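Long-range contacts in hypothetical Thioesterase Protein SP_1851 (Streptococcus pneumoniae serotype 4, PDB 4XY5), which is of unproven function but probably hydrolyses thioesters, perhaps acyl-CoA substrates, as a PaaI-like member of the hotdog-fold thioesterase superfamily: residues Val28-Lys33 against Leu88-Glu93; Val70-Ser75 against Thr122-Gly127; Tyr49-Cys54 against Ser74-Leu79. The protein carries 1 engineered substitution. All coordinates share one frame; numbering follows the deposited sequence.

From the N terminus, the chain lays down Val28-Lys33 and returns to it with Leu88-Glu93, so contact 1 closes a loop of 54 residues between the second and third strands in the order across the sheet. That loop holds the whole of contact 3, where the helix segment Tyr49-Cys54 meets Ser74-Leu79 after 19 residues. Contact 2 begins inside the same loop, at Val70-Ser75, but ends beyond it at Thr122-Gly127; it crosses contact 1, closes a loop of 46 residues and joins edge strand 68-78 to strand 115-127. Contacts 2 and 3 share Ser74 and Ser75. Helix and sheet are joined again where Thr32 of contact 1 packs on Tyr49 and Leu53.

Contact 1 (Val28-Lys33 against Leu88-Glu93); sequences VVVTTK and LTIKGE
Peptide groups are the flat units where Val28-Lys33 meets Leu88-Glu93, and backbone hydrogen bonds join them across the gap. Val28, Val30 and Thr32 pair with Gly92, Ile90 and Leu88, each pair exchanging two N-H...O bonds. Thr32 N lies in the carbonyl plane of Leu88, yet its N-H...O angle is only 143°, the most bent of the six. Ile90 N reaches Val30 O at 2.8 Å.

Val28, Val30, Thr32, Leu88 and Ile90 project from one face of the ladder, toward helix 47-64, whose Ile57 packs on both Val30 and Ile90. The Ile90 chain leans across the strand gap: CG1 is anti to the carbonyl carbon (chi1 -41°), which sets Ile90 CG1 3.5 Å from Val30 O. Beyond it, Ile90 CD1 lies 3.6 Å from the same oxygen, Val30 O, with chi2 at 147°. This methyl also touches Thr32 CG2 at 4.0 Å, the two side chains crossing obliquely. Thr32 OG1 turns elsewhere and bonds to Asn17 O.

Val29, Thr31, Thr89 and Lys91 occupy the other face. Val29 CG1 meets Thr89 CG2 methyl to methyl at 3.7 Å. Its second methyl, CG2, lies 4.0 Å from Lys91 CG, the two side chains running side by side before the extended lysine leads its end away. Between the hydrogen-bonded pairs, CA-H groups approach carbonyl oxygens as well; Thr31 CA is 3.2 Å from Leu88 O.

The strands are held by six main-chain hydrogen bonds, so the pairing does not depend on polar side chains across the gap. The buried face is apolar except for Thr32, whose hydroxyl has its own partner in Asn17, and the more accessible face mixes methyls with polar groups.

Contact 2 (Val70-Ser75 against Thr122-Gly127); sequences VTLQSS and TMFVTG
Thr122 O receives two backbone N-H groups from consecutive residues, Leu72 and Gln73. The Leu72 N bond is short, 2.7 Å, and lies close to the C=O direction, whereas Gln73 N makes a weak bond at 3.3 Å. Thr122 N returns a nearly straight bond to Gln73 O (N-H...O 173°). On the far side of this irregularity, Val70 and Phe124 exchange a regular pair of backbone bonds.

The extra residue changes what the strand presents to its neighbour. Leu72 has a nearly helical psi of -39°, and its CB points toward the opposing strand. CG then packs 3.7 Å from Phe124 CB, while CD1 lies oblique to the ring. Val70 CG1 reaches the ring from its edge, near the ring plane. Phe124 CG is anti to the backbone N (chi1 -176°), and the ring beyond it leads away from Val70-Ser75.

On the other face, Thr71 crosses Met123. Thr71 OG1 sits 3.2 Å from Met123 SD and 3.4 Å from Met123 CE, a close approach of a hydroxyl to a thioether whose chain is bent at both chi2 and chi3. Helix 47-64 meets the same methionine through Ser58 and Val62.

Gln73 NE2 bonds to Ser75 OG at 3.0 Å, with the hydroxyl oxygen almost in the amide plane. That oxygen is also hydrogen-bonded to Ser75 OG of the second and of the fourth subunit, and Gln73-Ser75 pair with an antiparallel strand of the second subunit.

The shift of register by one residue, with Leu72 and Gln73 both opposite Thr122, defines a classic beta bulge. It lies on an outermost strand of the chain's sheet, just where that sheet runs on into another subunit, as in the edge-to-edge pairing that makes one continuous sheet of a hotdog dimer.

Contact 3 (Tyr49-Cys54 against Ser74-Leu79); sequences YLFTLC and SSINYL
Leu50 opens the packing by placing CD1 at the edge of the Tyr78 ring, near its plane, 3.8 Å from Tyr78 CD1. Leu50 CB meets the same edge at Tyr78 CE1, 4.0 Å away.

One residue on, Phe51 is the helix residue most covered by the strand. Its CG is anti to the backbone N (chi1 180°), and the ring reaches Ile76 with its edge and Ser74 with CE1 and CZ. Ile76 CG2 lies near the ring plane, 3.9 Å from Phe51 CD1, while Ile76 CD1 rests against the helix backbone at Phe51 CA. Ser74 OG lies oblique to the ring, 3.3 Å from Phe51 CE1, and is hydrogen-bonded to Thr120 O. This is the hotdog arrangement, a long helix packed on the concave face of an antiparallel sheet, and here the dimer interface joins it: the Phe51 ring stacks on Phe51 of the second subunit. Tyr78 OH passes 3.9 Å from Phe51 CB and is held by a hydrogen bond to Gly47 O near the start of the helix.

A turn later, Cys54 points toward the strand, its SG in loose apolar contact with Ile76 CD1 at 4.5 Å, and Cys54 also touches Phe121, Val106 and Ile108 of the neighbouring strands.

Contact 1 (Val28-Lys33 against Leu88-Glu93)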
loop_
_atom_site.group_PDB
_atom_site.type_symbol
_atom_site.label_atom_id
_atom_site.label_comp_id
_atom_site.label_asym_id
_atom_site.label_seq_id
_atom_site.Cartn_x
_atom_site.Cartn_y
_atom_site.Cartn_z
ATOM N N VAL A 28 -20.462 -7.590 2.013
ATOM C CA VAL A 28 -21.104 -7.137 0.795
ATOM C C VAL A 28 -20.648 -8.008 -0.362
ATOM O O VAL A 28 -19.477 -8.356 -0.449
ATOM C CB VAL A 28 -20.760 -5.654 0.510
ATOM C CG1 VAL A 28 -21.192 -5.256 -0.900
ATOM C CG2 VAL A 28 -21.393 -4.750 1.564
ATOM N N VAL A 29 -21.581 -8.393 -1.225
ATOM C CA VAL A 29 -21.255 -9.075 -2.476
ATOM C C VAL A 29 -22.017 -8.405 -3.625
ATOM O O VAL A 29 -23.247 -8.312 -3.588
ATOM C CB VAL A 29 -21.622 -10.573 -2.434
ATOM C CG1 VAL A 29 -21.366 -11.223 -3.788
ATOM C CG2 VAL A 29 -20.848 -11.289 -1.333
ATOM N N VAL A 30 -21.281 -7.948 -4.638
ATOM C CA VAL A 30 -21.868 -7.283 -5.807
ATOM C C VAL A 30 -21.290 -7.915 -7.061
ATOM O O VAL A 30 -20.093 -8.192 -7.107
ATOM C CB VAL A 30 -21.583 -5.762 -5.807
ATOM C CG1 VAL A 30 -22.087 -5.103 -7.098
ATOM C CG2 VAL A 30 -22.193 -5.098 -4.576
ATOM N N THR A 31 -22.125 -8.145 -8.077
ATOM C CA THR A 31 -21.625 -8.666 -9.342
ATOM C C THR A 31 -21.763 -7.612 -10.448
ATOM O O THR A 31 -22.588 -6.702 -10.357
ATOM C CB THR A 31 -22.344 -9.961 -9.759
ATOM O OG1 THR A 31 -23.730 -9.692 -9.990
ATOM C CG2 THR A 31 -22.190 -11.026 -8.674
ATOM N N THR A 32 -20.922 -7.718 -11.469
ATOM C CA THR A 32 -20.949 -6.758 -12.566
ATOM C C THR A 32 -20.317 -7.392 -13.793
ATOM O O THR A 32 -19.442 -8.251 -13.677
ATOM C CB THR A 32 -20.214 -5.437 -12.207
ATOM O OG1 THR A 32 -20.446 -4.467 -13.234
ATOM C CG2 THR A 32 -18.705 -5.645 -12.049
ATOM N N LYS A 33 -20.770 -6.979 -14.973
ATOM C CA LYS A 33 -20.229 -7.523 -16.208
ATOM C C LYS A 33 -19.282 -6.533 -16.854
ATOM O O LYS A 33 -19.637 -5.369 -17.023
ATOM C CB LYS A 33 -21.343 -7.871 -17.203
ATOM C CG LYS A 33 -20.820 -8.697 -18.377
ATOM C CD LYS A 33 -21.921 -9.053 -19.357
ATOM C CE LYS A 33 -22.467 -7.819 -20.027
ATOM N NZ LYS A 33 -23.471 -8.172 -21.065
ATOM N N LEU A 88 -17.733 -10.327 -12.876
ATOM C CA LEU A 88 -16.866 -10.154 -11.719
ATOM C C LEU A 88 -17.685 -10.140 -10.448
ATOM O O LEU A 88 -18.665 -9.402 -10.337
ATOM C CB LEU A 88 -16.066 -8.853 -11.838
ATOM C CG LEU A 88 -15.208 -8.730 -13.088
ATOM C CD1 LEU A 88 -14.385 -7.435 -13.062
ATOM C CD2 LEU A 88 -14.319 -9.948 -13.227
ATOM N N THR A 89 -17.276 -10.955 -9.485
ATOM C CA THR A 89 -17.898 -10.952 -8.174
ATOM C C THR A 89 -16.979 -10.218 -7.211
ATOM O O THR A 89 -15.851 -10.622 -7.012
ATOM C CB THR A 89 -18.162 -12.371 -7.670
ATOM O OG1 THR A 89 -19.015 -13.043 -8.606
ATOM C CG2 THR A 89 -18.850 -12.331 -6.305
ATOM N N ILE A 90 -17.503 -9.146 -6.633
ATOM C CA ILE A 90 -16.765 -8.250 -5.756
ATOM C C ILE A 90 -17.254 -8.493 -4.345
ATOM O O ILE A 90 -18.401 -8.194 -4.024
ATOM C CB ILE A 90 -16.999 -6.769 -6.130
ATOM C CG1 ILE A 90 -16.998 -6.599 -7.647
ATOM C CG2 ILE A 90 -15.958 -5.848 -5.432
ATOM C CD1 ILE A 90 -17.946 -5.487 -8.126
ATOM N N LYS A 91 -16.387 -9.053 -3.513
ATOM C CA LYS A 91 -16.748 -9.377 -2.137
ATOM C C LYS A 91 -15.952 -8.517 -1.188
ATOM O O LYS A 91 -14.728 -8.579 -1.192
ATOM C CB LYS A 91 -16.474 -10.851 -1.837
ATOM C CG LYS A 91 -17.190 -11.819 -2.769
ATOM C CD LYS A 91 -16.941 -13.266 -2.339
ATOM C CE LYS A 91 -17.871 -14.226 -3.074
ATOM N NZ LYS A 91 -17.757 -15.608 -2.518
ATOM N N GLY A 92 -16.643 -7.736 -0.364
ATOM C CA GLY A 92 -15.965 -6.907 0.614
ATOM C C GLY A 92 -16.392 -7.286 2.020
ATOM O O GLY A 92 -17.545 -7.686 2.250
ATOM N N GLU A 93 -15.468 -7.171 2.960
ATOM C CA GLU A 93 -15.821 -7.390 4.349
ATOM C C GLU A 93 -14.980 -6.519 5.260
ATOM O O GLU A 93 -13.845 -6.178 4.934
ATOM C CB GLU A 93 -15.662 -8.856 4.721
ATOM C CG GLU A 93 -14.231 -9.290 4.928
ATOM C CD GLU A 93 -14.130 -10.711 5.441
ATOM O OE1 GLU A 93 -14.379 -11.644 4.651
ATOM O OE2 GLU A 93 -13.805 -10.897 6.634
#

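Contact 2 (Val70-Ser75 against Thr122-Gly127)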
loop_
_atom_site.group_PDB
_atom_site.type_symbol
_atom_site.label_atom_id
_atom_site.label_comp_id
_atom_site.label_asym_id
_atom_site.label_seq_id
_atom_site.Cartn_x
_atom_site.Cartn_y
_atom_site.Cartn_z
ATOM N N VAL A 70 -15.116 7.791 4.818
ATOM C CA VAL A 70 -14.320 8.207 3.677
ATOM C C VAL A 70 -13.030 7.385 3.672
ATOM O O VAL A 70 -12.516 7.031 4.730
ATOM C CB VAL A 70 -14.007 9.725 3.735
ATOM C CG1 VAL A 70 -13.265 10.067 5.016
ATOM C CG2 VAL A 70 -13.224 10.178 2.513
ATOM N N THR A 71 -12.536 7.050 2.486
ATOM C CA THR A 71 -11.277 6.315 2.365
ATOM C C THR A 71 -10.087 7.221 2.666
ATOM O O THR A 71 -9.996 8.328 2.133
ATOM C CB THR A 71 -11.125 5.704 0.959
ATOM O OG1 THR A 71 -12.330 5.008 0.611
ATOM C CG2 THR A 71 -9.959 4.722 0.918
ATOM N N LEU A 72 -9.189 6.748 3.532
ATOM C CA LEU A 72 -7.938 7.434 3.843
ATOM C C LEU A 72 -6.813 6.934 2.958
ATOM O O LEU A 72 -5.940 7.688 2.530
ATOM C CB LEU A 72 -7.524 7.208 5.303
ATOM C CG LEU A 72 -8.130 8.027 6.430
ATOM C CD1 LEU A 72 -7.497 7.579 7.742
ATOM C CD2 LEU A 72 -7.878 9.495 6.181
ATOM N N GLN A 73 -6.828 5.630 2.730
ATOM C CA GLN A 73 -5.730 4.974 2.059
ATOM C C GLN A 73 -6.196 3.665 1.482
ATOM O O GLN A 73 -7.009 2.975 2.073
ATOM C CB GLN A 73 -4.576 4.744 3.055
ATOM C CG GLN A 73 -3.268 4.358 2.418
ATOM C CD GLN A 73 -3.190 2.896 2.052
ATOM O OE1 GLN A 73 -3.903 2.056 2.604
ATOM N NE2 GLN A 73 -2.291 2.579 1.127
ATOM N N SER A 74 -5.676 3.299 0.321
ATOM C CA SER A 74 -5.998 1.981 -0.184
ATOM C C SER A 74 -4.808 1.363 -0.890
ATOM O O SER A 74 -4.016 2.072 -1.506
ATOM C CB SER A 74 -7.182 2.041 -1.145
ATOM O OG SER A 74 -7.484 0.732 -1.586
ATOM N N SER A 75 -4.683 0.049 -0.773
ATOM C CA SER A 75 -3.666 -0.695 -1.519
ATOM C C SER A 75 -4.319 -1.811 -2.333
ATOM O O SER A 75 -5.217 -2.483 -1.850
ATOM C CB SER A 75 -2.616 -1.246 -0.557
ATOM O OG SER A 75 -1.907 -0.158 -0.001
ATOM N N THR A 122 -8.444 1.496 4.060
ATOM C CA THR A 122 -8.442 2.099 5.379
ATOM C C THR A 122 -9.399 3.271 5.356
ATOM O O THR A 122 -9.108 4.310 4.767
ATOM C CB THR A 122 -7.032 2.567 5.797
ATOM O OG1 THR A 122 -6.146 1.445 5.765
ATOM C CG2 THR A 122 -7.055 3.125 7.205
ATOM N N MET A 123 -10.552 3.085 5.987
ATOM C CA MET A 123 -11.610 4.085 5.956
ATOM C C MET A 123 -11.658 4.855 7.269
ATOM O O MET A 123 -11.453 4.288 8.334
ATOM C CB MET A 123 -12.968 3.427 5.686
ATOM C CG MET A 123 -12.961 2.310 4.641
ATOM S SD MET A 123 -12.951 2.843 2.908
ATOM C CE MET A 123 -14.573 3.610 2.743
ATOM N N PHE A 124 -11.933 6.149 7.175
ATOM C CA PHE A 124 -12.111 6.997 8.346
ATOM C C PHE A 124 -13.606 7.145 8.617
ATOM O O PHE A 124 -14.351 7.622 7.761
ATOM C CB PHE A 124 -11.451 8.359 8.120
ATOM C CG PHE A 124 -11.508 9.275 9.313
ATOM C CD1 PHE A 124 -10.674 9.072 10.398
ATOM C CD2 PHE A 124 -12.383 10.349 9.337
ATOM C CE1 PHE A 124 -10.720 9.918 11.494
ATOM C CE2 PHE A 124 -12.432 11.197 10.428
ATOM C CZ PHE A 124 -11.603 10.984 11.506
ATOM N N VAL A 125 -14.045 6.696 9.790
ATOM C CA VAL A 125 -15.451 6.788 10.167
ATOM C C VAL A 125 -15.791 8.236 10.503
ATOM O O VAL A 125 -15.208 8.822 11.413
ATOM C CB VAL A 125 -15.785 5.884 11.375
ATOM C CG1 VAL A 125 -17.291 5.863 11.622
ATOM C CG2 VAL A 125 -15.255 4.471 11.154
ATOM N N THR A 126 -16.727 8.815 9.761
ATOM C CA THR A 126 -17.078 10.216 9.954
ATOM C C THR A 126 -18.281 10.378 10.884
ATOM O O THR A 126 -18.380 11.363 11.623
ATOM C CB THR A 126 -17.368 10.903 8.611
ATOM O OG1 THR A 126 -18.416 10.203 7.931
ATOM C CG2 THR A 126 -16.125 10.890 7.731
ATOM N N GLY A 127 -19.186 9.405 10.861
ATOM C CA GLY A 127 -20.369 9.453 11.704
ATOM C C GLY A 127 -21.104 8.130 11.762
ATOM O O GLY A 127 -20.697 7.160 11.120
HETATM O O HOH W 1 -5.271 0.187 3.328
#

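Contact 3 (Tyr49-Cys54 against Ser74-Leu79)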
loop_
_atom_site.group_PDB
_atom_site.type_symbol
_atom_site.label_atom_id
_atom_site.label_comp_id
_atom_site.label_asym_id
_atom_site.label_seq_id
_atom_site.Cartn_x
_atom_site.Cartn_y
_atom_site.Cartn_z
ATOM N N TYR A 49 -10.703 0.899 -13.224
ATOM C CA TYR A 49 -12.025 0.282 -13.180
ATOM C C TYR A 49 -12.100 -0.746 -12.065
ATOM O O TYR A 49 -13.016 -0.712 -11.236
ATOM C CB TYR A 49 -12.349 -0.362 -14.540
ATOM C CG TYR A 49 -13.435 -1.424 -14.537
ATOM C CD1 TYR A 49 -14.778 -1.084 -14.626
ATOM C CD2 TYR A 49 -13.101 -2.779 -14.498
ATOM C CE1 TYR A 49 -15.768 -2.071 -14.638
ATOM C CE2 TYR A 49 -14.074 -3.761 -14.514
ATOM C CZ TYR A 49 -15.401 -3.404 -14.588
ATOM O OH TYR A 49 -16.369 -4.386 -14.601
ATOM N N LEU A 50 -11.122 -1.646 -12.017
ATOM C CA LEU A 50 -11.107 -2.681 -10.985
ATOM C C LEU A 50 -11.024 -2.054 -9.596
ATOM O O LEU A 50 -11.717 -2.476 -8.689
ATOM C CB LEU A 50 -9.928 -3.645 -11.189
ATOM C CG LEU A 50 -9.975 -4.487 -12.470
ATOM C CD1 LEU A 50 -8.668 -5.273 -12.603
ATOM C CD2 LEU A 50 -11.157 -5.415 -12.390
ATOM N N PHE A 51 -10.178 -1.043 -9.438
ATOM C CA PHE A 51 -10.087 -0.364 -8.144
ATOM C C PHE A 51 -11.418 0.263 -7.770
ATOM O O PHE A 51 -11.851 0.208 -6.612
ATOM C CB PHE A 51 -9.004 0.712 -8.166
ATOM C CG PHE A 51 -8.860 1.452 -6.858
ATOM C CD1 PHE A 51 -7.935 1.045 -5.913
ATOM C CD2 PHE A 51 -9.655 2.565 -6.582
ATOM C CE1 PHE A 51 -7.794 1.737 -4.715
ATOM C CE2 PHE A 51 -9.533 3.253 -5.402
ATOM C CZ PHE A 51 -8.594 2.842 -4.451
ATOM N N THR A 52 -12.070 0.894 -8.742
ATOM C CA THR A 52 -13.302 1.585 -8.432
ATOM C C THR A 52 -14.387 0.587 -7.997
ATOM O O THR A 52 -15.164 0.872 -7.086
ATOM C CB THR A 52 -13.778 2.439 -9.638
ATOM O OG1 THR A 52 -12.807 3.476 -9.886
ATOM C CG2 THR A 52 -15.145 3.087 -9.361
ATOM N N LEU A 53 -14.431 -0.578 -8.633
ATOM C CA LEU A 53 -15.332 -1.636 -8.163
ATOM C C LEU A 53 -15.068 -1.915 -6.680
ATOM O O LEU A 53 -16.000 -1.964 -5.877
ATOM C CB LEU A 53 -15.162 -2.918 -8.981
ATOM C CG LEU A 53 -15.465 -2.882 -10.482
ATOM C CD1 LEU A 53 -15.283 -4.263 -11.097
ATOM C CD2 LEU A 53 -16.890 -2.373 -10.765
ATOM N N CYS A 54 -13.796 -2.050 -6.310
ATOM C CA CYS A 54 -13.451 -2.363 -4.922
ATOM C C CYS A 54 -13.807 -1.227 -3.959
ATOM O O CYS A 54 -14.308 -1.468 -2.852
ATOM C CB CYS A 54 -11.958 -2.682 -4.786
ATOM S SG CYS A 54 -11.480 -4.184 -5.622
ATOM N N SER A 74 -5.676 3.299 0.321
ATOM C CA SER A 74 -5.998 1.981 -0.184
ATOM C C SER A 74 -4.808 1.363 -0.890
ATOM O O SER A 74 -4.016 2.072 -1.506
ATOM C CB SER A 74 -7.182 2.041 -1.145
ATOM O OG SER A 74 -7.484 0.732 -1.586
ATOM N N SER A 75 -4.683 0.049 -0.773
ATOM C CA SER A 75 -3.666 -0.695 -1.519
ATOM C C SER A 75 -4.319 -1.811 -2.333
ATOM O O SER A 75 -5.217 -2.483 -1.850
ATOM C CB SER A 75 -2.616 -1.246 -0.557
ATOM O OG SER A 75 -1.907 -0.158 -0.001
ATOM N N ILE A 76 -3.908 -1.991 -3.586
ATOM C CA ILE A 76 -4.532 -3.020 -4.414
ATOM C C ILE A 76 -3.455 -3.814 -5.137
ATOM O O ILE A 76 -2.437 -3.252 -5.535
ATOM C CB ILE A 76 -5.534 -2.401 -5.447
ATOM C CG1 ILE A 76 -6.139 -3.482 -6.348
ATOM C CG2 ILE A 76 -4.836 -1.323 -6.274
ATOM C CD1 ILE A 76 -7.410 -2.985 -7.117
ATOM N N ASN A 77 -3.672 -5.124 -5.239
ATOM C CA ASN A 77 -2.809 -6.030 -6.003
ATOM C C ASN A 77 -3.583 -6.613 -7.158
ATOM O O ASN A 77 -4.683 -7.135 -6.964
ATOM C CB ASN A 77 -2.304 -7.184 -5.141
ATOM C CG ASN A 77 -1.232 -6.758 -4.176
ATOM O OD1 ASN A 77 -1.526 -6.267 -3.090
ATOM N ND2 ASN A 77 0.017 -6.934 -4.571
ATOM N N TYR A 78 -2.999 -6.548 -8.348
ATOM C CA TYR A 78 -3.622 -7.097 -9.540
ATOM C C TYR A 78 -3.029 -8.463 -9.878
ATOM O O TYR A 78 -1.815 -8.604 -10.041
ATOM C CB TYR A 78 -3.460 -6.122 -10.699
ATOM C CG TYR A 78 -4.087 -4.765 -10.434
ATOM C CD1 TYR A 78 -5.440 -4.549 -10.659
ATOM C CD2 TYR A 78 -3.322 -3.702 -9.948
ATOM C CE1 TYR A 78 -6.018 -3.312 -10.422
ATOM C CE2 TYR A 78 -3.901 -2.443 -9.712
ATOM C CZ TYR A 78 -5.246 -2.261 -9.951
ATOM O OH TYR A 78 -5.832 -1.015 -9.725
ATOM N N LEU A 79 -3.899 -9.463 -9.980
ATOM C CA LEU A 79 -3.469 -10.861 -10.034
ATOM C C LEU A 79 -3.651 -11.501 -11.403
ATOM O O LEU A 79 -2.826 -12.293 -11.861
ATOM C CB LEU A 79 -4.244 -11.676 -9.000
ATOM C CG LEU A 79 -4.211 -11.089 -7.585
ATOM C CD1 LEU A 79 -4.894 -12.023 -6.624
ATOM C CD2 LEU A 79 -2.787 -10.847 -7.170
#